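PDB 2WHK: mannan endo-1,4-beta-mannosidase from Bacillus subtilis, which catalyses the random endo-hydrolysis of beta-1,4-mannosidic linkages in mannan, galactomannan and glucomannan. Local coordinates for residues A[57-62]-A[319-324]; A[239-244]-A[265-270]. All blocks are in the same frame, centred on the assembly; numbering follows the deposited sequence.

Contact 1 (A[57-62]-A[319-324]); sequences TGQSPA and TLNKGE. With CA (calcium ion), chain D.
At a calcium site on the edge of the TIM barrel, the loop 57-62 meets the type II turn Asn321 to Glu324, held by one direct backbone hydrogen bond, Lys322 N to Ser60 O (2.9 Å, N-H...O 164°). Next to it water 1 takes the N-H of Ser60 and gives a hydrogen to Lys322 O. The lysine side chain runs fully extended, CG anti to the backbone N (chi1 -160°), which lays its CD against Ser60 CB at 3.7 Å; beyond this, water 2 joins Lys322 NZ to Ser60 OG. Gln59 folds at chi2 and crosses Asn321 at about a right angle, with NE2 3.9 Å from Asn321 CB. The Asn321 amide itself is fixed by Ser34 OG at OD1 and by Tyr314 O and water 3 at ND2. Ala62 CB packs 3.4 Å from Leu320 O. Glu324 N closes the turn on Asn321 O, and Glu324 OE1 in turn accepts from Asn321 N on its anti lone pair while both carboxylate oxygens bind calcium (OE1 2.5 Å). Thr319 O, four waters including water 3, and Asn30 OD1 complete the metal shell, so one carboxylate ties turn to ion. The loop links helix 48-57 to strand 63-70; strand 319-320 pairs with strand 32-40, and helix 310-315 packs against Gln59 and Pro61.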
loop_
_atom_site.group_PDB
_atom_site.type_symbol
_atom_site.label_atom_id
_atom_site.label_comp_id
_atom_site.label_asym_id
_atom_site.label_seq_id
_atom_site.Cartn_x
_atom_site.Cartn_y
_atom_site.Cartn_z
ATOM N N THR A 57 11.996 7.008 19.804
ATOM C CA THR A 57 13.165 6.409 19.160
ATOM C C THR A 57 14.217 7.372 18.607
ATOM O O THR A 57 15.312 6.938 18.270
ATOM C CB THR A 57 12.724 5.513 17.978
ATOM O OG1 THR A 57 12.415 6.340 16.853
ATOM C CG2 THR A 57 11.493 4.666 18.350
ATOM N N GLY A 58 13.887 8.658 18.465
ATOM C CA GLY A 58 14.776 9.605 17.788
ATOM C C GLY A 58 14.790 9.494 16.267
ATOM O O GLY A 58 15.544 10.204 15.595
ATOM N N GLN A 59 13.948 8.610 15.728
ATOM C CA GLN A 59 13.871 8.327 14.296
ATOM C C GLN A 59 12.421 8.429 13.826
ATOM O O GLN A 59 11.498 8.391 14.640
ATOM C CB GLN A 59 14.369 6.903 14.026
ATOM C CG GLN A 59 15.808 6.637 14.492
ATOM C CD GLN A 59 16.835 7.487 13.760
ATOM O OE1 GLN A 59 17.792 8.010 14.370
ATOM N NE2 GLN A 59 16.662 7.624 12.452
ATOM N N SER A 60 12.227 8.544 12.512
ATOM C CA SER A 60 10.880 8.580 11.916
ATOM C C SER A 60 10.750 7.454 10.897
ATOM O O SER A 60 11.735 7.072 10.286
ATOM C CB SER A 60 10.620 9.896 11.172
ATOM O OG SER A 60 10.534 11.000 12.052
ATOM N N PRO A 61 9.523 6.959 10.679
ATOM C CA PRO A 61 9.345 5.945 9.637
ATOM C C PRO A 61 9.777 6.422 8.249
ATOM O O PRO A 61 9.526 7.573 7.886
ATOM C CB PRO A 61 7.839 5.659 9.672
ATOM C CG PRO A 61 7.220 6.765 10.428
ATOM C CD PRO A 61 8.260 7.275 11.365
ATOM N N ALA A 62 10.436 5.559 7.477
ATOM C CA ALA A 62 10.815 5.920 6.113
ATOM C C ALA A 62 9.590 6.183 5.248
ATOM O O ALA A 62 9.601 7.088 4.412
ATOM C CB ALA A 62 11.700 4.837 5.473
ATOM N N THR A 319 17.078 -1.781 9.782
ATOM C CA THR A 319 15.981 -0.836 9.593
ATOM C C THR A 319 16.451 0.483 8.979
ATOM O O THR A 319 17.349 1.144 9.506
ATOM C CB THR A 319 15.229 -0.600 10.905
ATOM O OG1 THR A 319 14.875 -1.869 11.467
ATOM C CG2 THR A 319 13.960 0.214 10.663
ATOM N N LEU A 320 15.834 0.834 7.850
ATOM C CA LEU A 320 16.145 2.051 7.108
ATOM C C LEU A 320 15.025 3.051 7.384
ATOM O O LEU A 320 13.860 2.791 7.088
ATOM C CB LEU A 320 16.252 1.736 5.616
ATOM C CG LEU A 320 16.813 2.805 4.678
ATOM C CD1 LEU A 320 17.235 2.183 3.358
ATOM C CD2 LEU A 320 15.811 3.962 4.445
ATOM N N ASN A 321 15.391 4.189 7.954
ATOM C CA ASN A 321 14.420 5.154 8.464
ATOM C C ASN A 321 14.441 6.428 7.649
ATOM O O ASN A 321 15.261 6.580 6.748
ATOM C CB ASN A 321 14.722 5.440 9.934
ATOM C CG ASN A 321 14.505 4.220 10.803
ATOM O OD1 ASN A 321 13.466 3.569 10.697
ATOM N ND2 ASN A 321 15.486 3.886 11.645
ATOM N N LYS A 322 13.514 7.330 7.950
ATOM C CA LYS A 322 13.483 8.637 7.294
ATOM C C LYS A 322 14.874 9.265 7.371
ATOM O O LYS A 322 15.507 9.247 8.425
ATOM C CB LYS A 322 12.451 9.538 7.967
ATOM C CG LYS A 322 11.978 10.724 7.124
ATOM C CD LYS A 322 11.056 11.604 7.961
ATOM C CE LYS A 322 10.408 12.734 7.172
ATOM N NZ LYS A 322 9.640 13.639 8.078
ATOM N N GLY A 323 15.352 9.791 6.249
ATOM C CA GLY A 323 16.691 10.369 6.178
ATOM C C GLY A 323 17.788 9.419 5.723
ATOM O O GLY A 323 18.909 9.860 5.463
ATOM N N GLU A 324 17.475 8.123 5.624
ATOM C CA GLU A 324 18.445 7.115 5.180
ATOM C C GLU A 324 18.221 6.651 3.733
ATOM O O GLU A 324 18.870 5.699 3.267
ATOM C CB GLU A 324 18.439 5.913 6.138
ATOM C CG GLU A 324 18.861 6.256 7.555
ATOM C CD GLU A 324 19.031 5.022 8.439
ATOM O OE1 GLU A 324 18.025 4.344 8.735
ATOM O OE2 GLU A 324 20.175 4.722 8.855
HETATM CA CA CA D . 19.150 2.596 10.036
HETATM O O HOH W 1 14.726 8.890 11.056
HETATM O O HOH W 2 8.714 12.728 10.598
HETATM O O HOH W 3 18.380 4.460 11.527
HETATM O O HOH W 4 20.698 0.775 10.393
HETATM O O HOH W 5 18.525 1.563 12.305
HETATM O O HOH W 6 21.082 3.400 11.518
#

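Contact 2 (A[239-244]-A[265-270])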
loop_
_atom_site.group_PDB
_atom_site.type_symbol
_atom_site.label_atom_id
_atom_site.label_comp_id
_atom_site.label_asym_id
_atom_site.label_seq_id
_atom_site.Cartn_x
_atom_site.Cartn_y
_atom_site.Cartn_z
ATOM N N LEU A 239 2.176 -8.738 1.960
ATOM C CA LEU A 239 1.149 -9.283 2.831
ATOM C C LEU A 239 0.664 -8.240 3.823
ATOM O O LEU A 239 1.473 -7.593 4.484
ATOM C CB LEU A 239 1.704 -10.469 3.614
ATOM C CG LEU A 239 2.088 -11.709 2.807
ATOM C CD1 LEU A 239 2.936 -12.657 3.656
ATOM C CD2 LEU A 239 0.841 -12.409 2.270
ATOM N N ASP A 240 -0.657 -8.098 3.926
ATOM C CA ASP A 240 -1.280 -7.435 5.066
ATOM C C ASP A 240 -1.355 -8.479 6.176
ATOM O O ASP A 240 -2.132 -9.441 6.095
ATOM C CB ASP A 240 -2.669 -6.894 4.725
ATOM C CG ASP A 240 -2.629 -5.672 3.833
ATOM O OD1 ASP A 240 -1.560 -5.377 3.250
ATOM O OD2 ASP A 240 -3.680 -4.994 3.711
ATOM N N ALA A 241 -0.522 -8.304 7.198
ATOM C CA ALA A 241 -0.228 -9.364 8.168
ATOM C C ALA A 241 -0.520 -8.920 9.586
ATOM O O ALA A 241 0.229 -8.123 10.167
ATOM C CB ALA A 241 1.232 -9.781 8.061
ATOM N N TYR A 242 -1.603 -9.450 10.149
ATOM C CA TYR A 242 -1.933 -9.218 11.546
ATOM C C TYR A 242 -1.819 -10.558 12.262
ATOM O O TYR A 242 -2.449 -11.533 11.867
ATOM C CB TYR A 242 -3.322 -8.600 11.668
ATOM C CG TYR A 242 -3.366 -7.208 11.096
ATOM C CD1 TYR A 242 -3.621 -6.991 9.742
ATOM C CD2 TYR A 242 -3.126 -6.103 11.899
ATOM C CE1 TYR A 242 -3.645 -5.703 9.211
ATOM C CE2 TYR A 242 -3.144 -4.816 11.375
ATOM C CZ TYR A 242 -3.403 -4.623 10.027
ATOM O OH TYR A 242 -3.422 -3.346 9.524
ATOM N N PHE A 243 -0.978 -10.596 13.290
ATOM C CA PHE A 243 -0.514 -11.854 13.874
ATOM C C PHE A 243 -0.197 -11.694 15.353
ATOM O O PHE A 243 0.002 -10.577 15.838
ATOM C CB PHE A 243 0.743 -12.332 13.143
ATOM C CG PHE A 243 1.820 -11.287 13.058
ATOM C CD1 PHE A 243 2.771 -11.162 14.066
ATOM C CD2 PHE A 243 1.862 -10.404 11.988
ATOM C CE1 PHE A 243 3.758 -10.189 13.997
ATOM C CE2 PHE A 243 2.844 -9.425 11.917
ATOM C CZ PHE A 243 3.792 -9.321 12.922
ATOM N N GLN A 244 -0.152 -12.819 16.063
ATOM C CA GLN A 244 0.327 -12.844 17.451
ATOM C C GLN A 244 1.796 -13.268 17.507
ATOM O O GLN A 244 2.557 -12.800 18.363
ATOM C CB GLN A 244 -0.514 -13.800 18.304
ATOM C CG GLN A 244 -2.009 -13.471 18.378
ATOM C CD GLN A 244 -2.304 -12.184 19.138
ATOM O OE1 GLN A 244 -2.163 -11.077 18.602
ATOM N NE2 GLN A 244 -2.732 -12.323 20.390
ATOM N N THR A 265 3.001 -5.105 3.737
ATOM C CA THR A 265 2.264 -3.919 3.311
ATOM C C THR A 265 1.327 -3.357 4.402
ATOM O O THR A 265 0.977 -2.176 4.375
ATOM C CB THR A 265 1.521 -4.212 1.987
ATOM O OG1 THR A 265 0.855 -5.472 2.068
ATOM C CG2 THR A 265 2.514 -4.264 0.819
ATOM N N GLU A 266 0.937 -4.211 5.346
ATOM C CA GLU A 266 0.379 -3.790 6.634
ATOM C C GLU A 266 0.880 -4.751 7.695
ATOM O O GLU A 266 1.045 -5.936 7.425
ATOM C CB GLU A 266 -1.151 -3.808 6.637
ATOM C CG GLU A 266 -1.814 -2.790 5.747
ATOM C CD GLU A 266 -3.330 -2.745 5.920
ATOM O OE1 GLU A 266 -3.849 -3.316 6.904
ATOM O OE2 GLU A 266 -4.002 -2.131 5.067
ATOM N N VAL A 267 1.129 -4.246 8.900
ATOM C CA VAL A 267 1.527 -5.096 10.015
ATOM C C VAL A 267 0.867 -4.622 11.306
ATOM O O VAL A 267 0.684 -3.423 11.521
ATOM C CB VAL A 267 3.093 -5.148 10.156
ATOM C CG1 VAL A 267 3.531 -5.299 11.608
ATOM C CG2 VAL A 267 3.679 -6.214 9.250
ATOM N N GLY A 268 0.492 -5.577 12.149
ATOM C CA GLY A 268 0.064 -5.260 13.497
ATOM C C GLY A 268 -0.308 -6.475 14.333
ATOM O O GLY A 268 -0.460 -7.572 13.806
ATOM N N PRO A 269 -0.438 -6.278 15.659
ATOM C CA PRO A 269 -0.956 -7.312 16.559
ATOM C C PRO A 269 -2.363 -7.746 16.175
ATOM O O PRO A 269 -3.188 -6.915 15.804
ATOM C CB PRO A 269 -0.978 -6.618 17.932
ATOM C CG PRO A 269 -0.783 -5.159 17.662
ATOM C CD PRO A 269 -0.008 -5.075 16.392
ATOM N N GLN A 270 -2.639 -9.040 16.255
ATOM C CA GLN A 270 -3.975 -9.524 15.961
ATOM C C GLN A 270 -4.890 -9.234 17.147
ATOM O O GLN A 270 -6.004 -8.731 16.970
ATOM C CB GLN A 270 -3.956 -11.018 15.652
ATOM C CG GLN A 270 -5.242 -11.512 15.027
ATOM C CD GLN A 270 -5.091 -12.871 14.392
ATOM O OE1 GLN A 270 -5.522 -13.087 13.255
ATOM N NE2 GLN A 270 -4.471 -13.799 15.115
#
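At the corner leading into the parallel pairing of two barrel strands, Thr265 gives its hydroxyl hydrogen to Asp240 OD1 (2.7 Å), nearly along the C-O axis, while its N-H makes a weak bond to Leu239 O. Glu266, the nucleophile by similarity, accepts the N-H of Ala241 on its carbonyl O (2.8 Å) and sends its extended side chain to the active-site face shared with Asp240 and Tyr242, a substrate-binding residue by similarity. There Glu266 OE1 accepts from Tyr242 OH (2.7 Å) on its anti side, 32° out of the carboxylate plane. The oxygen lies at the ring's edge, and ring and carboxylate are almost perpendicular (86°). The Glu266 carboxylate also stacks on that of Asp240, planes 24° apart, with Asp240 OD2 3.2 Å from Glu266 OE2; Arg163 forms salt bridges to both, and Glu167, the proton donor by similarity, is close by. Val267 turns to the opposite face with Ala241; in one of its two conformers CG1 lies near Phe243 CE2. Gly268 gives its N-H to Ala241 O and takes that of Phe243; having no side chain, it leaves room for the Tyr242 ring, whose CE2 sits 3.9 Å from Gly268 CA. Pro269 adds a CA-H...O contact to Phe243 O. Gln270 N bonds to Phe243 O at 3.1 Å and weakly to Gln244 OE1, which also accepts from Thr271 N. Strands 236-243 and 262-269 form a beta-alpha-beta unit through helix 252-256, flanked in the barrel by strands 211-215 and 292-297; helix 278-288 covers Val267 and Pro269.

Contacts 1 and 2 both reach the curled parallel sheet of the TIM barrel, with centres 20 Å apart and nearest atoms about 12 Å apart, and do not touch. Both segments of contact 2 fall between the two of contact 1 in sequence: 57-62 comes early, then 239-244 and 265-270, and 319-324 last. Contact 1 thus brings an early barrel loop to the chain's late part, beside strand 32-40, whereas contact 2 joins successive strands. Strand 292-297 lies between strands 32-40 and 262-269, so the sheet connects the two regions. Contact 2 carries the predicted nucleophile; contact 1 supplies two residues of a calcium site at the barrel's periphery.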